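Local coordinates for protein hydroxyglutarate synthase (Pseudomonas putida, PDB 6W1G) that catalyses the iron(II)-dependent decarboxylation and hydroxylation of 2-oxoadipate to D-2-hydroxyglutarate in D-lysine catabolism, using molecular oxygen, at residues A147-I156 with D215-H223; W192-Y203 with K270-F278. All coordinates share one frame; numbering follows the deposited sequence.

Interaction 1: residues A147-I156 with D215-H223; sequences AQSILAKRQI and DVVAFKGPH
Gly-221 CA lies over one face of the Arg-154 guanidinium; over the centre of the opposite face sits Leu-151 CD2, from the arginine's own helical segment, 3.5 Å above the plane. Phe-219 O comes in at the edge, in plane, 3.2 Å from Arg-154 NH1. The same NH1 also reaches Val-216 O at 3.1 Å; both bonds are bent and weak. The chain, extended from CG to NE, carries the guanidinium across to the 215-223 backbone, while NE turns to a salt bridge with Glu-80. Replacing Arg-154 by an alanine is likely to cost Glu-80 this salt bridge and to take from the carbonyls of Val-216 and Phe-219 the NH1 donor they share.

Two more flat groups lie within 215-223. His-223 offers CE1 to the rim of one Phe-219 face, and its NE2 donates in the ring plane to Asp-215 OD1 (2.7 Å), meeting it on the syn side but 32° out of the carboxylate plane.

Helix 141-153 itself packs through apolar side chains. Val-217 forks against it: CG1, anti to the backbone N (chi1 175°), meets Ile-150 CG2 and CD1, while CG2 touches Ala-147 CB and Leu-151 CD1. Beyond the helix, Ile-156 lays CD1 3.8 Å from Pro-222 CD, and its CG2 leans on Gly-221 CA. Pro-222 centres an inverse gamma turn. At the outer side a water donates to Lys-220 O (2.8 Å) and, weakly, to Gln-155 O.

The side chain of Val-216 lies about 4 Å from that of Arg-74, a 2-oxoadipate-binding residue thought to matter for specificity. Asp-215 OD2 forms a salt bridge with Arg-74, and the run from His-223 through Asp-215 to Arg-74 is consistent with a second shell behind the substrate-binding arginine.

Interaction 2: residues W192-Y203 with K270-F278; sequences WHQDATVTAEQY and KALQETVAF
Two backbone hydrogen bonds join the segments: Ala-277 N donates to Gln-194 O (2.9 Å, almost straight) and Ala-196 N to Ala-277 O (2.8 Å). The residues flanking Asp-195 thus grip Ala-277 by its N and its O, making a single beta bridge of parallel type, just past the end of strand 264-275, which itself pairs antiparallel with strand 288-298. A water lies within hydrogen-bonding distance of Ala-196 O and Phe-278 O.

Aromatic contacts gather where helix 200-209 starts with a capping box: Gln-202 N donates to Thr-199 OG1 and Thr-199 N to Gln-202 OE1. Ala-200 CA stands 3.7 Å over the centroid of the Phe-278 ring in a CH-pi contact, and Val-198 O meets the ring's edge at CD1. Phe-278 turns its own edge to the face of Tyr-203, offset, planes at 60°; the fit is tight, with Phe-278 CE1 3.3 Å from Tyr-203 CB.

Among aliphatic groups, Val-276 CG1 touches Ala-196 CB. Bent at chi2 (-63°), Glu-274 slides past Trp-192 in the opposite direction, CG 3.5 Å above the indole plane toward its rim, carboxylate and ring planes 24° apart; its OE1 accepts from Thr-275 N through the anti lone pair. Buried here, Trp-192 NE1 finds no partner in the model.

Interactions 1 and 2 have centres 12 Å apart, on the same side of the chain's centre, and their segments alternate in sequence: 147-156, 192-203, 215-223, 270-278. Helix 200-209, entered in interaction 2, leads straight on to helix 211-217 of interaction 1. The two interactions meet directly where Thr-197 N lies 2.8 Å from Ala-218 O, a probable hydrogen bond, and where Ile-150 packs on Val-198. Trp-192 is a further joint, stacking on His-223 and meeting Phe-219. Interaction 1, nearer Arg-74 of the substrate site, joins helix 141-153 to the end of helix 211-217; interaction 2, at the surface, joins the neighbouring loop and helix 200-209 to the antiparallel pair 264-275/288-298.

Interaction 1: residues A147-I156 with D215-H223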
# COMPACT_ATOMS: atom_id res chain seq x y z
N ALA A 147 1.38 25.88 13.99
CA ALA A 147 0.88 24.77 13.19
C ALA A 147 -0.61 24.54 13.42
O ALA A 147 -1.38 24.33 12.47
CB ALA A 147 1.65 23.51 13.54
N GLN A 148 -1.04 24.54 14.69
CA GLN A 148 -2.45 24.31 14.97
C GLN A 148 -3.31 25.39 14.33
O GLN A 148 -4.36 25.09 13.75
CB GLN A 148 -2.70 24.27 16.48
CG GLN A 148 -2.34 22.94 17.09
CD GLN A 148 -2.75 22.85 18.54
OE1 GLN A 148 -3.82 22.35 18.87
NE2 GLN A 148 -1.89 23.35 19.43
N SER A 149 -2.88 26.65 14.40
CA SER A 149 -3.72 27.70 13.85
C SER A 149 -3.82 27.60 12.33
O SER A 149 -4.91 27.73 11.77
CB SER A 149 -3.28 29.10 14.29
OG SER A 149 -1.88 29.26 14.17
N ILE A 150 -2.69 27.32 11.66
CA ILE A 150 -2.73 27.22 10.20
C ILE A 150 -3.62 26.07 9.78
O ILE A 150 -4.46 26.20 8.88
CB ILE A 150 -1.30 27.07 9.65
CG1 ILE A 150 -0.55 28.38 9.85
CG2 ILE A 150 -1.35 26.68 8.20
CD1 ILE A 150 0.95 28.23 9.84
N LEU A 151 -3.45 24.92 10.43
CA LEU A 151 -4.22 23.74 10.06
C LEU A 151 -5.69 23.91 10.39
O LEU A 151 -6.56 23.41 9.67
CB LEU A 151 -3.66 22.52 10.78
CG LEU A 151 -2.30 22.04 10.30
CD1 LEU A 151 -1.81 20.95 11.21
CD2 LEU A 151 -2.40 21.57 8.87
N ALA A 152 -5.97 24.62 11.48
CA ALA A 152 -7.34 24.69 11.97
C ALA A 152 -8.26 25.30 10.93
O ALA A 152 -9.41 24.86 10.76
CB ALA A 152 -7.39 25.51 13.26
N LYS A 153 -7.78 26.32 10.22
CA LYS A 153 -8.64 27.08 9.33
C LYS A 153 -8.60 26.66 7.87
O LYS A 153 -9.41 27.17 7.08
CB LYS A 153 -8.26 28.56 9.39
CG LYS A 153 -6.86 28.87 8.86
CD LYS A 153 -6.43 30.26 9.34
CE LYS A 153 -4.97 30.57 9.02
NZ LYS A 153 -4.44 31.60 9.96
N ARG A 154 -7.70 25.77 7.47
CA ARG A 154 -7.71 25.37 6.07
C ARG A 154 -8.89 24.42 5.81
O ARG A 154 -9.38 23.72 6.71
CB ARG A 154 -6.39 24.72 5.68
CG ARG A 154 -6.19 23.30 6.15
CD ARG A 154 -4.82 22.82 5.70
NE ARG A 154 -4.65 21.41 6.01
CZ ARG A 154 -3.60 20.67 5.67
NH1 ARG A 154 -2.61 21.21 4.98
NH2 ARG A 154 -3.55 19.39 6.01
N GLN A 155 -9.33 24.39 4.55
CA GLN A 155 -10.40 23.51 4.09
C GLN A 155 -9.91 22.71 2.89
O GLN A 155 -9.93 23.20 1.76
CB GLN A 155 -11.65 24.28 3.72
CG GLN A 155 -12.76 23.42 3.08
CD GLN A 155 -13.19 22.21 3.91
OE1 GLN A 155 -12.70 21.11 3.70
NE2 GLN A 155 -14.12 22.42 4.85
N ILE A 156 -9.49 21.47 3.12
CA ILE A 156 -8.85 20.70 2.06
C ILE A 156 -9.80 20.03 1.09
O ILE A 156 -9.36 19.53 0.06
CB ILE A 156 -7.88 19.67 2.67
CG1 ILE A 156 -8.61 18.55 3.40
CG2 ILE A 156 -6.82 20.37 3.55
CD1 ILE A 156 -7.69 17.42 3.81
N ASP A 215 5.96 20.00 5.36
CA ASP A 215 5.24 19.42 4.23
C ASP A 215 3.73 19.43 4.45
O ASP A 215 2.96 19.63 3.50
CB ASP A 215 5.76 18.00 3.94
CG ASP A 215 5.09 17.38 2.73
OD1 ASP A 215 5.33 17.86 1.60
OD2 ASP A 215 4.32 16.41 2.91
N VAL A 216 3.29 19.22 5.70
CA VAL A 216 1.86 19.22 6.02
C VAL A 216 1.35 20.64 6.23
O VAL A 216 0.37 21.07 5.63
CB VAL A 216 1.61 18.34 7.27
CG1 VAL A 216 0.15 18.44 7.72
CG2 VAL A 216 1.96 16.89 6.96
N VAL A 217 2.01 21.40 7.10
CA VAL A 217 1.43 22.65 7.54
C VAL A 217 1.56 23.74 6.48
O VAL A 217 0.69 24.60 6.35
CB VAL A 217 2.11 23.10 8.85
CG1 VAL A 217 1.61 24.45 9.27
CG2 VAL A 217 1.86 22.09 9.95
N ALA A 218 2.65 23.72 5.71
CA ALA A 218 2.93 24.85 4.84
C ALA A 218 2.13 24.86 3.53
O ALA A 218 2.16 25.87 2.83
CB ALA A 218 4.42 24.91 4.48
N PHE A 219 1.44 23.79 3.19
CA PHE A 219 0.77 23.68 1.90
C PHE A 219 -0.74 23.65 2.08
O PHE A 219 -1.26 23.42 3.18
CB PHE A 219 1.26 22.44 1.14
CG PHE A 219 2.72 22.50 0.78
CD1 PHE A 219 3.68 22.10 1.68
CD2 PHE A 219 3.14 23.02 -0.43
CE1 PHE A 219 5.03 22.18 1.37
CE2 PHE A 219 4.49 23.12 -0.74
CZ PHE A 219 5.42 22.69 0.15
N LYS A 220 -1.42 23.90 0.97
CA LYS A 220 -2.86 24.08 1.02
C LYS A 220 -3.59 22.79 1.37
O LYS A 220 -4.69 22.85 1.92
CB LYS A 220 -3.36 24.61 -0.31
CG LYS A 220 -2.81 25.99 -0.68
CD LYS A 220 -3.51 26.57 -1.91
CE LYS A 220 -2.71 27.69 -2.54
NZ LYS A 220 -3.24 28.05 -3.89
N GLY A 221 -3.01 21.64 1.02
CA GLY A 221 -3.67 20.38 1.24
C GLY A 221 -2.72 19.22 1.12
O GLY A 221 -1.50 19.39 0.95
N PRO A 222 -3.26 18.00 1.20
CA PRO A 222 -2.45 16.76 1.20
C PRO A 222 -2.03 16.30 -0.18
O PRO A 222 -2.60 15.37 -0.77
CB PRO A 222 -3.37 15.75 1.87
CG PRO A 222 -4.72 16.19 1.50
CD PRO A 222 -4.66 17.70 1.56
N HIS A 223 -1.01 16.93 -0.72
CA HIS A 223 -0.52 16.55 -2.03
C HIS A 223 0.06 15.14 -1.99
O HIS A 223 0.39 14.59 -0.93
CB HIS A 223 0.51 17.56 -2.54
CG HIS A 223 1.62 17.87 -1.58
ND1 HIS A 223 1.98 19.16 -1.27
CD2 HIS A 223 2.44 17.06 -0.86
CE1 HIS A 223 2.98 19.14 -0.42
NE2 HIS A 223 3.27 17.88 -0.14
O HOH W 1 -6.90 24.53 1.83

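Interaction 2: residues W192-Y203 with K270-F278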
# COMPACT_ATOMS: atom_id res chain seq x y z
N TRP A 192 -0.86 19.15 -6.39
CA TRP A 192 0.23 19.97 -5.89
C TRP A 192 -0.12 21.45 -6.05
O TRP A 192 -0.60 21.87 -7.10
CB TRP A 192 1.49 19.69 -6.73
CG TRP A 192 2.68 20.45 -6.24
CD1 TRP A 192 3.13 21.66 -6.69
CD2 TRP A 192 3.57 20.05 -5.18
NE1 TRP A 192 4.24 22.04 -5.98
CE2 TRP A 192 4.53 21.07 -5.05
CE3 TRP A 192 3.64 18.94 -4.34
CZ2 TRP A 192 5.55 21.01 -4.11
CZ3 TRP A 192 4.67 18.87 -3.40
CH2 TRP A 192 5.60 19.91 -3.29
N HIS A 193 0.17 22.25 -5.02
CA HIS A 193 0.03 23.71 -5.07
C HIS A 193 1.33 24.35 -4.60
O HIS A 193 1.76 24.11 -3.47
CB HIS A 193 -1.12 24.17 -4.17
CG HIS A 193 -2.45 23.59 -4.54
ND1 HIS A 193 -3.03 22.56 -3.84
CD2 HIS A 193 -3.28 23.86 -5.57
CE1 HIS A 193 -4.18 22.23 -4.41
NE2 HIS A 193 -4.35 23.00 -5.47
N GLN A 194 1.95 25.16 -5.46
CA GLN A 194 3.27 25.73 -5.11
C GLN A 194 3.18 26.87 -4.10
O GLN A 194 4.17 27.14 -3.41
CB GLN A 194 4.05 26.15 -6.35
CG GLN A 194 3.52 27.32 -7.08
CD GLN A 194 4.52 27.85 -8.09
OE1 GLN A 194 5.15 27.08 -8.82
NE2 GLN A 194 4.71 29.16 -8.10
N ASP A 195 2.03 27.52 -3.98
CA ASP A 195 1.91 28.68 -3.09
C ASP A 195 1.70 28.20 -1.66
O ASP A 195 0.64 27.66 -1.31
CB ASP A 195 0.78 29.59 -3.55
CG ASP A 195 1.20 30.55 -4.67
OD1 ASP A 195 1.76 30.09 -5.70
OD2 ASP A 195 0.94 31.76 -4.53
N ALA A 196 2.72 28.38 -0.82
CA ALA A 196 2.61 28.02 0.59
C ALA A 196 1.61 28.93 1.31
O ALA A 196 1.29 30.04 0.88
CB ALA A 196 3.95 28.19 1.29
N THR A 197 1.15 28.44 2.45
CA THR A 197 0.22 29.15 3.31
C THR A 197 0.93 29.92 4.42
O THR A 197 0.25 30.51 5.27
CB THR A 197 -0.72 28.12 3.95
OG1 THR A 197 0.00 27.33 4.90
CG2 THR A 197 -1.28 27.19 2.89
N VAL A 198 2.26 29.96 4.41
CA VAL A 198 3.05 30.52 5.48
C VAL A 198 4.10 31.43 4.87
O VAL A 198 4.37 31.40 3.67
CB VAL A 198 3.72 29.42 6.33
CG1 VAL A 198 2.65 28.62 7.05
CG2 VAL A 198 4.59 28.51 5.45
N THR A 199 4.68 32.28 5.72
CA THR A 199 5.81 33.10 5.31
C THR A 199 7.06 32.23 5.25
O THR A 199 7.12 31.13 5.80
CB THR A 199 6.04 34.23 6.32
OG1 THR A 199 6.43 33.66 7.58
CG2 THR A 199 4.78 35.06 6.50
N ALA A 200 8.08 32.75 4.57
CA ALA A 200 9.36 32.04 4.52
C ALA A 200 9.88 31.78 5.92
O ALA A 200 10.42 30.70 6.21
CB ALA A 200 10.37 32.85 3.72
N GLU A 201 9.72 32.76 6.82
CA GLU A 201 10.17 32.61 8.20
C GLU A 201 9.45 31.45 8.87
O GLU A 201 10.08 30.54 9.42
CB GLU A 201 9.91 33.91 8.96
CG GLU A 201 10.37 33.90 10.41
CD GLU A 201 11.87 34.07 10.54
OE1 GLU A 201 12.60 33.54 9.68
OE2 GLU A 201 12.33 34.72 11.51
N GLN A 202 8.12 31.47 8.83
CA GLN A 202 7.33 30.38 9.40
C GLN A 202 7.70 29.04 8.77
O GLN A 202 7.88 28.04 9.47
CB GLN A 202 5.84 30.68 9.20
CG GLN A 202 5.36 31.89 9.99
CD GLN A 202 3.94 32.31 9.63
OE1 GLN A 202 3.50 32.13 8.50
NE2 GLN A 202 3.23 32.87 10.60
N TYR A 203 7.83 29.00 7.44
CA TYR A 203 8.24 27.76 6.78
C TYR A 203 9.56 27.26 7.33
O TYR A 203 9.75 26.06 7.52
CB TYR A 203 8.35 27.98 5.27
CG TYR A 203 8.74 26.74 4.50
CD1 TYR A 203 7.76 25.88 4.00
CD2 TYR A 203 10.07 26.42 4.26
CE1 TYR A 203 8.10 24.74 3.29
CE2 TYR A 203 10.42 25.28 3.54
CZ TYR A 203 9.43 24.44 3.06
OH TYR A 203 9.76 23.31 2.35
N LYS A 270 14.68 10.19 -5.95
CA LYS A 270 14.29 11.58 -6.08
C LYS A 270 13.59 11.74 -7.42
O LYS A 270 14.15 11.42 -8.47
CB LYS A 270 15.50 12.49 -6.01
CG LYS A 270 15.11 13.98 -6.01
CD LYS A 270 16.28 14.92 -5.75
CE LYS A 270 15.89 16.40 -5.83
NZ LYS A 270 17.07 17.24 -5.59
N ALA A 271 12.37 12.27 -7.40
CA ALA A 271 11.57 12.37 -8.60
C ALA A 271 11.52 13.76 -9.20
O ALA A 271 11.46 13.87 -10.43
CB ALA A 271 10.15 11.89 -8.35
N LEU A 272 11.53 14.82 -8.40
CA LEU A 272 11.43 16.18 -8.93
C LEU A 272 11.85 17.18 -7.86
O LEU A 272 11.50 17.03 -6.69
CB LEU A 272 10.00 16.46 -9.40
CG LEU A 272 9.78 17.80 -10.09
CD1 LEU A 272 10.41 17.83 -11.44
CD2 LEU A 272 8.29 18.04 -10.20
N GLN A 273 12.59 18.21 -8.26
CA GLN A 273 12.83 19.35 -7.39
C GLN A 273 11.74 20.40 -7.64
O GLN A 273 11.62 20.92 -8.75
CB GLN A 273 14.21 19.94 -7.64
CG GLN A 273 14.66 20.95 -6.59
CD GLN A 273 14.92 20.38 -5.18
OE1 GLN A 273 14.78 19.18 -4.93
NE2 GLN A 273 15.32 21.26 -4.27
N GLU A 274 10.94 20.67 -6.64
CA GLU A 274 9.86 21.65 -6.76
C GLU A 274 10.26 22.96 -6.08
O GLU A 274 11.17 23.03 -5.26
CB GLU A 274 8.57 21.11 -6.14
CG GLU A 274 7.66 20.47 -7.19
CD GLU A 274 7.16 21.46 -8.26
OE1 GLU A 274 7.45 22.67 -8.15
OE2 GLU A 274 6.46 21.02 -9.20
N THR A 275 9.56 24.01 -6.46
CA THR A 275 9.75 25.32 -5.85
C THR A 275 8.53 25.62 -5.00
O THR A 275 7.42 25.22 -5.35
CB THR A 275 9.99 26.36 -6.94
OG1 THR A 275 9.06 26.13 -7.99
CG2 THR A 275 11.42 26.20 -7.47
N VAL A 276 8.77 26.23 -3.86
CA VAL A 276 7.72 26.65 -2.94
C VAL A 276 7.74 28.16 -2.92
O VAL A 276 8.81 28.77 -2.74
CB VAL A 276 7.99 26.11 -1.53
CG1 VAL A 276 6.84 26.45 -0.60
CG2 VAL A 276 8.26 24.62 -1.55
N ALA A 277 6.58 28.78 -3.10
CA ALA A 277 6.48 30.23 -3.12
C ALA A 277 5.80 30.75 -1.86
O ALA A 277 4.76 30.23 -1.45
CB ALA A 277 5.66 30.68 -4.32
N PHE A 278 6.37 31.79 -1.27
CA PHE A 278 5.75 32.46 -0.13
C PHE A 278 5.23 33.86 -0.48
O PHE A 278 4.29 34.00 -1.25
CB PHE A 278 6.74 32.59 1.02
CG PHE A 278 7.54 31.35 1.26
CD1 PHE A 278 7.02 30.32 2.01
CD2 PHE A 278 8.81 31.21 0.72
CE1 PHE A 278 7.76 29.18 2.25
CE2 PHE A 278 9.55 30.06 0.95
CZ PHE A 278 9.02 29.04 1.72
O HOH W 2 2.28 31.85 -1.06